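Local structure of acyl-CoA dehydrogenase (Bacillus anthracis, 3OWA) at the interface of chains A and B. The protein catalyses the FAD-dependent dehydrogenation of acyl-CoA thioesters, probably introducing an alpha,beta double bond as other acyl-CoA dehydrogenases do. Coordinates in Å, arbitrary orientation; residue numbers count along the deposited sequence, not the author numbering. Chains: chain A/B, Acyl-CoA dehydrogenase.

Three patches of one two-fold interface join the two copies of the deposited assembly, and each recurs with the chains exchanged. Contacts 1 and 2 lie about 32 Å apart between the centres of their C-alpha atoms; contact 3 is about 38 Å from contact 1 and 39 Å from contact 2. Helix 526-554 serves contacts 1 and 2, and the stretch from residue 575 to helix 578-592 likewise reaches both. Contact 3 instead joins residues 226-229 to a segment just after residues 384-386, which line an FAD pocket. If this pair is the working dimer, as the family suggests, cofactor binding and contact 3 may be linked.

Contact 1: the interface of chains A and B. Residues chain A 488-489, 491-492, 553; chain B 305, 309, 579, 583.
A:Glu491 and B:Arg583 form the charged core of this contact. The guanidinium grips the carboxylate side-on: NE of B:Arg583 gives a hydrogen bond to OE2 of A:Glu491 at 3.0 Å, and its NH2 one to OE1 at 2.9 Å. Both bonds are nearly straight and use the syn lone pairs, the two planes 18° apart, which fixes the rotation of both groups. B:Arg583 reaches across extended, whereas A:Glu491 bends at chi2 (93°). OE1 of A:Glu489 adds a longer salt bridge to NH2 of B:Arg583 at 3.3 Å, weak as a hydrogen bond. B:Glu309 brings a like charge: its CD passes CG of A:Glu491 at 4.0 Å, the carboxylates turned 79° apart, and B:Arg583 may ease the repulsion.

One water links OE2 of A:Glu489 to NH1 of B:Arg583, another OE2 of A:Glu491 to the backbone O of B:Ile579.

Apolar groups sandwich the A:Glu491 carboxylate, CG2 of B:Ile579 over one face and CB of B:Pro305 over the other; the A:Glu491 and B:Pro305 side chains cross at about a right angle. CD1 of B:Ile579 meets CB of A:Ala553 at 3.6 Å.

In the fold, the start of helix 490-520 and end of helix 526-554 of chain A meet helices 305-338 and 578-592 of chain B.

Contact 2: the interface of chains A and B. Residues chain A 575-577; chain B 548, 552.
B:Ile552 is the apolar centre, and its two branches engage different parts of the A:575-577 segment. The longer branch ends in CD1 of B:Ile552, which packs against the ring of A:Pro575, 3.6 Å from CB and in similar contact with CG. The two side chains cross obliquely, and the methyl meets the CB-CG side of the ring. With CG1 beside its own backbone N (chi1 -68°), B:Ile552 has CG2 anti to that N and turned towards the A:Leu576-A:Asn577 peptide. There CG2 of B:Ile552 lies 3.6 Å from CA of A:Asn577 and also touches its CB. One isoleucine thus bears on both ends of the three-residue stretch.

Further out the partners become polar. CG2 of B:Ile552 rests 3.5 Å from the backbone O of A:Leu576, a van der Waals contact with a carbonyl. The amide end of A:Asn577 passes the backbone O of B:Ile552, with CG 3.8 Å from it. On the proline side, B:Lys548 runs out extended and brings CE to 4.4 Å from CG of A:Pro575, lending its aliphatic stem to the rim.

In the fold, B:Lys548 and B:Ile552 lie one turn apart near the end of helix 526-554, facing the chain A loop between helices 557-571 and 578-592.

Contact 3: the interface of chains A and B. Residues chain A 388-390, 395; chain B 226-229.
Backbone meets backbone here in a short antiparallel beta bridge between the two copies of this acyl-CoA dehydrogenase family protein, pairing A:Met389 with B:Lys227. N of B:Met228 donates to O of A:Phe388 at 2.8 Å, and N of A:Ala390 donates to O of B:Lys226 at 2.9 Å. The two bonds run in opposite directions on either side of the bridge and set the register of the two segments.

The tight side lies around A:Phe388 and the selenomethionine B:Met228. The chain of B:Met228 crosses the side chain of A:Phe388 at about a right angle, and its CB sits over one ring face, 3.9 Å from the centroid and offset toward the rim. Its selenium skirts the same ring at CD2 and CE2. At the far end of the ring, CZ of A:Phe388 meets CA of B:Gly229 at 3.5 Å. A:Glu395 bends at chi2 (-81°), which brings OE1 against CA and CB of B:Met228, while CG of A:Glu395 touches the terminal CE of B:Met228 3.8 Å away. B:Met228 is thereby caught between an aromatic face and the glutamate stem.

Contacts are sparser toward the lysines. A:Met389, also selenomethionine, lies beside B:Lys227, pointing the same way, and its CE meets CG of that lysine at 3.8 Å. CB of A:Ala390 reaches CB of B:Lys226 at 4.0 Å, beyond which the lysine chain runs away from the bridge.

Contact 1: the interface of chains A and B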
ATOM      1  N   LYS A 488      18.714  20.151  -4.980  1.00 51.67           N
ATOM      2  CA  LYS A 488      18.832  19.638  -3.606  1.00 50.17           C
ATOM      3  C   LYS A 488      17.535  19.663  -2.804  1.00 47.56           C
ATOM      4  O   LYS A 488      17.446  18.982  -1.788  1.00 46.99           O
ATOM      5  CB  LYS A 488      19.903  20.403  -2.832  1.00 52.08           C
ATOM      6  CG  LYS A 488      21.299  20.073  -3.340  1.00 57.16           C
ATOM      7  CD  LYS A 488      22.390  20.739  -2.529  1.00 64.41           C
ATOM      8  CE  LYS A 488      23.756  20.213  -2.998  1.00 69.43           C
ATOM      9  NZ  LYS A 488      24.864  21.105  -2.530  1.00 75.86           N
ATOM     10  N   GLU A 489      16.550  20.451  -3.242  1.00 45.17           N
ATOM     11  CA  GLU A 489      15.267  20.574  -2.537  1.00 43.20           C
ATOM     12  C   GLU A 489      14.295  19.472  -2.984  1.00 40.65           C
ATOM     13  O   GLU A 489      13.290  19.722  -3.642  1.00 40.46           O
ATOM     14  CB  GLU A 489      14.670  21.974  -2.718  1.00 44.21           C
ATOM     15  CG  GLU A 489      15.609  23.116  -2.254  1.00 48.03           C
ATOM     16  CD  GLU A 489      16.161  22.924  -0.821  1.00 51.81           C
ATOM     17  OE1 GLU A 489      15.378  22.625   0.098  1.00 51.75           O
ATOM     18  OE2 GLU A 489      17.386  23.075  -0.609  1.00 54.24           O
ATOM     19  N   GLU A 491      12.013  17.419  -1.635  1.00 35.94           N
ATOM     20  CA  GLU A 491      10.592  17.406  -1.217  1.00 37.14           C
ATOM     21  C   GLU A 491       9.736  18.292  -2.108  1.00 38.09           C
ATOM     22  O   GLU A 491       8.636  17.897  -2.492  1.00 37.72           O
ATOM     23  CB  GLU A 491      10.395  17.869   0.235  1.00 37.35           C
ATOM     24  CG  GLU A 491      11.150  17.048   1.261  1.00 38.53           C
ATOM     25  CD  GLU A 491      12.516  17.615   1.600  1.00 41.45           C
ATOM     26  OE1 GLU A 491      13.159  18.258   0.730  1.00 42.41           O
ATOM     27  OE2 GLU A 491      12.958  17.409   2.752  1.00 41.30           O
ATOM     28  N   ILE A 492      10.254  19.486  -2.422  1.00 38.79           N
ATOM     29  CA  ILE A 492       9.616  20.429  -3.331  1.00 39.89           C
ATOM     30  C   ILE A 492       9.511  19.877  -4.752  1.00 39.20           C
ATOM     31  O   ILE A 492       8.458  20.000  -5.383  1.00 38.52           O
ATOM     32  CB  ILE A 492      10.358  21.828  -3.318  1.00 41.09           C
ATOM     33  CG1 ILE A 492       9.993  22.615  -2.065  1.00 43.46           C
ATOM     34  CG2 ILE A 492      10.065  22.649  -4.571  1.00 43.34           C
ATOM     35  CD1 ILE A 492      10.882  23.867  -1.884  1.00 50.45           C
ATOM     36  N   ALA A 553       6.901  26.286   1.983  1.00 48.49           N
ATOM     37  CA  ALA A 553       8.310  25.947   2.108  1.00 50.32           C
ATOM     38  C   ALA A 553       9.178  26.977   1.387  1.00 52.67           C
ATOM     39  O   ALA A 553      10.389  27.050   1.603  1.00 53.08           O
ATOM     40  CB  ALA A 553       8.571  24.565   1.533  1.00 49.22           C
TER
ATOM     41  N   PRO B 305      17.167  14.059   1.002  1.00 36.18           N
ATOM     42  CA  PRO B 305      15.932  14.524   1.644  1.00 36.72           C
ATOM     43  C   PRO B 305      14.695  13.642   1.453  1.00 35.89           C
ATOM     44  O   PRO B 305      13.910  13.504   2.383  1.00 36.92           O
ATOM     45  CB  PRO B 305      15.740  15.914   1.045  1.00 36.43           C
ATOM     46  CG  PRO B 305      17.195  16.424   0.977  1.00 36.93           C
ATOM     47  CD  PRO B 305      17.982  15.192   0.510  1.00 36.39           C
ATOM     48  N   GLU B 309      12.522  12.254   4.442  1.00 30.67           N
ATOM     49  CA  GLU B 309      11.120  12.541   4.593  1.00 31.41           C
ATOM     50  C   GLU B 309      10.307  11.246   4.867  1.00 30.69           C
ATOM     51  O   GLU B 309       9.422  11.252   5.725  1.00 30.89           O
ATOM     52  CB  GLU B 309      10.602  13.328   3.403  1.00 32.94           C
ATOM     53  CG  GLU B 309       9.089  13.708   3.473  1.00 37.66           C
ATOM     54  CD  GLU B 309       8.548  14.176   2.116  1.00 48.82           C
ATOM     55  OE1 GLU B 309       7.753  15.149   2.106  1.00 56.03           O
ATOM     56  OE2 GLU B 309       8.928  13.602   1.058  1.00 50.13           O
ATOM     57  N   ILE B 579       8.595  20.718   6.223  1.00 42.77           N
ATOM     58  CA  ILE B 579       9.755  20.187   5.488  1.00 42.37           C
ATOM     59  C   ILE B 579      11.072  20.251   6.294  1.00 42.67           C
ATOM     60  O   ILE B 579      11.748  19.224   6.453  1.00 41.85           O
ATOM     61  CB  ILE B 579       9.855  20.812   4.054  1.00 42.63           C
ATOM     62  CG1 ILE B 579       8.635  20.373   3.222  1.00 42.89           C
ATOM     63  CG2 ILE B 579      11.184  20.438   3.373  1.00 42.63           C
ATOM     64  CD1 ILE B 579       8.567  20.935   1.818  1.00 47.34           C
ATOM     65  N   ARG B 583      13.126  17.013   8.298  1.00 39.32           N
ATOM     66  CA  ARG B 583      14.574  16.829   8.205  1.00 40.53           C
ATOM     67  C   ARG B 583      15.217  16.706   9.575  1.00 41.15           C
ATOM     68  O   ARG B 583      16.094  15.874   9.777  1.00 40.62           O
ATOM     69  CB  ARG B 583      15.233  17.967   7.411  1.00 41.55           C
ATOM     70  CG  ARG B 583      14.872  17.925   5.941  1.00 43.63           C
ATOM     71  CD  ARG B 583      15.603  19.019   5.177  1.00 48.78           C
ATOM     72  NE  ARG B 583      15.271  18.993   3.750  1.00 49.92           N
ATOM     73  CZ  ARG B 583      15.885  19.742   2.837  1.00 52.10           C
ATOM     74  NH1 ARG B 583      16.850  20.555   3.211  1.00 52.19           N
ATOM     75  NH2 ARG B 583      15.526  19.683   1.558  1.00 51.98           N
TER
HETATM   76  O   HOH W   1      11.347  16.898   4.703  1.00 51.69           O
HETATM   77  O   HOH W   2      18.991  21.871   1.617  1.00 76.73           O

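Contact 2: the interface of chains A and B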
ATOM      1  N   PRO A 575     -17.734  22.587  -5.333  1.00 54.69           N
ATOM      2  CA  PRO A 575     -17.419  21.174  -5.275  1.00 53.75           C
ATOM      3  C   PRO A 575     -18.653  20.315  -5.568  1.00 53.35           C
ATOM      4  O   PRO A 575     -19.775  20.760  -5.358  1.00 53.76           O
ATOM      5  CB  PRO A 575     -16.931  20.990  -3.834  1.00 53.32           C
ATOM      6  CG  PRO A 575     -17.657  22.037  -3.071  1.00 54.95           C
ATOM      7  CD  PRO A 575     -17.695  23.217  -4.005  1.00 55.00           C
ATOM      8  N   LEU A 576     -18.427  19.117  -6.101  1.00 51.87           N
ATOM      9  CA  LEU A 576     -19.479  18.144  -6.375  1.00 50.74           C
ATOM     10  C   LEU A 576     -19.667  17.214  -5.208  1.00 49.44           C
ATOM     11  O   LEU A 576     -18.766  17.060  -4.381  1.00 48.39           O
ATOM     12  CB  LEU A 576     -19.102  17.287  -7.572  1.00 51.44           C
ATOM     13  CG  LEU A 576     -18.728  17.990  -8.874  1.00 53.11           C
ATOM     14  CD1 LEU A 576     -18.119  16.953  -9.823  1.00 53.61           C
ATOM     15  CD2 LEU A 576     -19.956  18.692  -9.491  1.00 54.85           C
ATOM     16  N   ASN A 577     -20.841  16.598  -5.153  1.00 48.86           N
ATOM     17  CA  ASN A 577     -21.124  15.490  -4.243  1.00 48.01           C
ATOM     18  C   ASN A 577     -20.793  14.164  -4.944  1.00 46.96           C
ATOM     19  O   ASN A 577     -21.537  13.703  -5.807  1.00 46.04           O
ATOM     20  CB  ASN A 577     -22.604  15.535  -3.806  1.00 48.89           C
ATOM     21  CG  ASN A 577     -22.985  14.395  -2.886  1.00 49.31           C
ATOM     22  OD1 ASN A 577     -22.123  13.686  -2.342  1.00 47.08           O
ATOM     23  ND2 ASN A 577     -24.295  14.203  -2.708  1.00 49.05           N
TER
ATOM     24  N   LYS B 548     -15.536  18.114   5.005  0.58 41.24           N
ATOM     25  CA  LYS B 548     -16.036  18.726   3.777  0.58 42.73           C
ATOM     26  C   LYS B 548     -16.839  17.746   2.923  0.58 42.95           C
ATOM     27  O   LYS B 548     -17.936  18.074   2.453  0.58 43.47           O
ATOM     28  CB  LYS B 548     -14.880  19.310   2.953  0.58 42.92           C
ATOM     29  CG  LYS B 548     -15.302  20.425   2.016  0.58 44.58           C
ATOM     30  CD  LYS B 548     -14.149  20.928   1.169  0.58 45.16           C
ATOM     31  CE  LYS B 548     -14.678  21.906   0.123  0.58 46.61           C
ATOM     32  NZ  LYS B 548     -13.652  22.423  -0.818  0.58 45.61           N
ATOM     33  N   ILE B 552     -20.954  18.218   2.190  1.00 48.28           N
ATOM     34  CA  ILE B 552     -21.407  18.236   0.789  1.00 49.48           C
ATOM     35  C   ILE B 552     -22.408  17.123   0.468  1.00 50.31           C
ATOM     36  O   ILE B 552     -23.235  17.274  -0.429  1.00 51.83           O
ATOM     37  CB  ILE B 552     -20.237  18.136  -0.200  1.00 48.69           C
ATOM     38  CG1 ILE B 552     -19.385  19.399  -0.164  1.00 49.57           C
ATOM     39  CG2 ILE B 552     -20.746  17.988  -1.624  1.00 49.98           C
ATOM     40  CD1 ILE B 552     -18.083  19.254  -0.909  1.00 48.32           C
TER

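Contact 3: the interface of chains A and B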
ATOM      1  N   PHE A 388      -5.700 -13.113   1.164  1.00 22.76           N
ATOM      2  CA  PHE A 388      -4.394 -13.376   1.799  1.00 24.10           C
ATOM      3  C   PHE A 388      -4.022 -14.846   1.527  1.00 25.64           C
ATOM      4  O   PHE A 388      -2.980 -15.338   1.972  1.00 25.10           O
ATOM      5  CB  PHE A 388      -4.558 -13.110   3.282  1.00 23.79           C
ATOM      6  CG  PHE A 388      -3.238 -12.983   4.071  1.00 23.92           C
ATOM      7  CD1 PHE A 388      -2.881 -13.958   4.995  1.00 25.04           C
ATOM      8  CD2 PHE A 388      -2.437 -11.880   3.903  1.00 23.02           C
ATOM      9  CE1 PHE A 388      -1.749 -13.866   5.750  1.00 23.68           C
ATOM     10  CE2 PHE A 388      -1.238 -11.741   4.658  1.00 20.37           C
ATOM     11  CZ  PHE A 388      -0.910 -12.738   5.583  1.00 22.16           C
HETATM   12  N   MSE A 389      -4.854 -15.537   0.737  1.00 25.26           N
HETATM   13  CA  MSE A 389      -4.653 -16.995   0.489  1.00 27.34           C
HETATM   14  C   MSE A 389      -4.066 -17.214  -0.907  1.00 28.13           C
HETATM   15  O   MSE A 389      -4.623 -16.678  -1.899  1.00 26.45           O
HETATM   16  CB  MSE A 389      -5.999 -17.758   0.583  1.00 27.29           C
HETATM   17  CG  MSE A 389      -6.626 -17.767   1.945  1.00 27.95           C
HETATM   18 SE   MSE A 389      -5.514 -18.710   3.195  0.55 34.38          SE
HETATM   19  CE  MSE A 389      -5.085 -17.267   4.357  1.00 28.25           C
ATOM     20  N   ALA A 390      -2.971 -17.988  -0.997  1.00 28.53           N
ATOM     21  CA  ALA A 390      -2.274 -18.189  -2.306  1.00 31.23           C
ATOM     22  C   ALA A 390      -3.207 -18.817  -3.359  1.00 33.16           C
ATOM     23  O   ALA A 390      -2.983 -18.714  -4.571  1.00 33.09           O
ATOM     24  CB  ALA A 390      -1.024 -19.073  -2.130  1.00 31.61           C
ATOM     25  N   GLU A 395      -4.248 -12.434  -4.568  1.00 24.19           N
ATOM     26  CA  GLU A 395      -3.133 -12.551  -3.644  1.00 22.93           C
ATOM     27  C   GLU A 395      -1.775 -12.482  -4.398  1.00 23.84           C
ATOM     28  O   GLU A 395      -0.803 -11.829  -3.961  1.00 20.60           O
ATOM     29  CB  GLU A 395      -3.271 -13.876  -2.903  1.00 24.19           C
ATOM     30  CG  GLU A 395      -2.200 -14.194  -1.809  1.00 22.20           C
ATOM     31  CD  GLU A 395      -0.846 -14.761  -2.342  1.00 31.53           C
ATOM     32  OE1 GLU A 395       0.134 -14.693  -1.577  1.00 30.30           O
ATOM     33  OE2 GLU A 395      -0.728 -15.316  -3.478  1.00 31.39           O
TER
ATOM     34  N   LYS B 226      -1.976 -22.231   2.472  1.00 31.12           N
ATOM     35  CA  LYS B 226      -0.856 -21.595   1.806  1.00 30.35           C
ATOM     36  C   LYS B 226      -1.177 -20.127   1.829  1.00 28.22           C
ATOM     37  O   LYS B 226      -2.165 -19.700   1.247  1.00 28.68           O
ATOM     38  CB  LYS B 226      -0.745 -22.122   0.368  1.00 31.53           C
ATOM     39  CG  LYS B 226      -0.191 -23.524   0.311  1.00 40.21           C
ATOM     40  CD  LYS B 226      -0.710 -24.322  -0.902  1.00 50.87           C
ATOM     41  CE  LYS B 226       0.097 -25.611  -1.048  1.00 56.94           C
ATOM     42  NZ  LYS B 226      -0.280 -26.639  -0.012  1.00 60.19           N
ATOM     43  N   LYS B 227      -0.374 -19.346   2.540  1.00 25.78           N
ATOM     44  CA  LYS B 227      -0.778 -17.973   2.877  1.00 26.25           C
ATOM     45  C   LYS B 227       0.208 -16.947   2.310  1.00 24.87           C
ATOM     46  O   LYS B 227       1.366 -17.259   2.056  1.00 23.32           O
ATOM     47  CB  LYS B 227      -0.810 -17.748   4.425  1.00 26.66           C
ATOM     48  CG  LYS B 227      -1.698 -18.693   5.231  1.00 28.53           C
ATOM     49  CD  LYS B 227      -1.892 -18.194   6.681  1.00 27.98           C
ATOM     50  CE  LYS B 227      -0.621 -18.259   7.584  1.00 27.00           C
ATOM     51  NZ  LYS B 227       0.116 -19.577   7.574  1.00 32.30           N
HETATM   52  N   MSE B 228      -0.238 -15.701   2.152  1.00 24.54           N
HETATM   53  CA  MSE B 228       0.666 -14.674   1.670  1.00 25.17           C
HETATM   54  C   MSE B 228       1.782 -14.385   2.673  1.00 25.81           C
HETATM   55  O   MSE B 228       2.945 -14.139   2.282  1.00 27.30           O
HETATM   56  CB  MSE B 228      -0.111 -13.384   1.443  1.00 25.52           C
HETATM   57  CG  MSE B 228       0.732 -12.316   0.731  1.00 28.84           C
HETATM   58 SE   MSE B 228      -0.070 -10.618   0.989  0.56 28.38          SE
HETATM   59  CE  MSE B 228      -1.532 -10.709  -0.343  1.00 29.24           C
ATOM     60  N   GLY B 229       1.420 -14.364   3.945  1.00 25.69           N
ATOM     61  CA  GLY B 229       2.361 -13.958   4.989  1.00 24.48           C
ATOM     62  C   GLY B 229       2.093 -14.661   6.292  1.00 24.37           C
ATOM     63  O   GLY B 229       1.320 -15.616   6.339  1.00 25.16           O
TER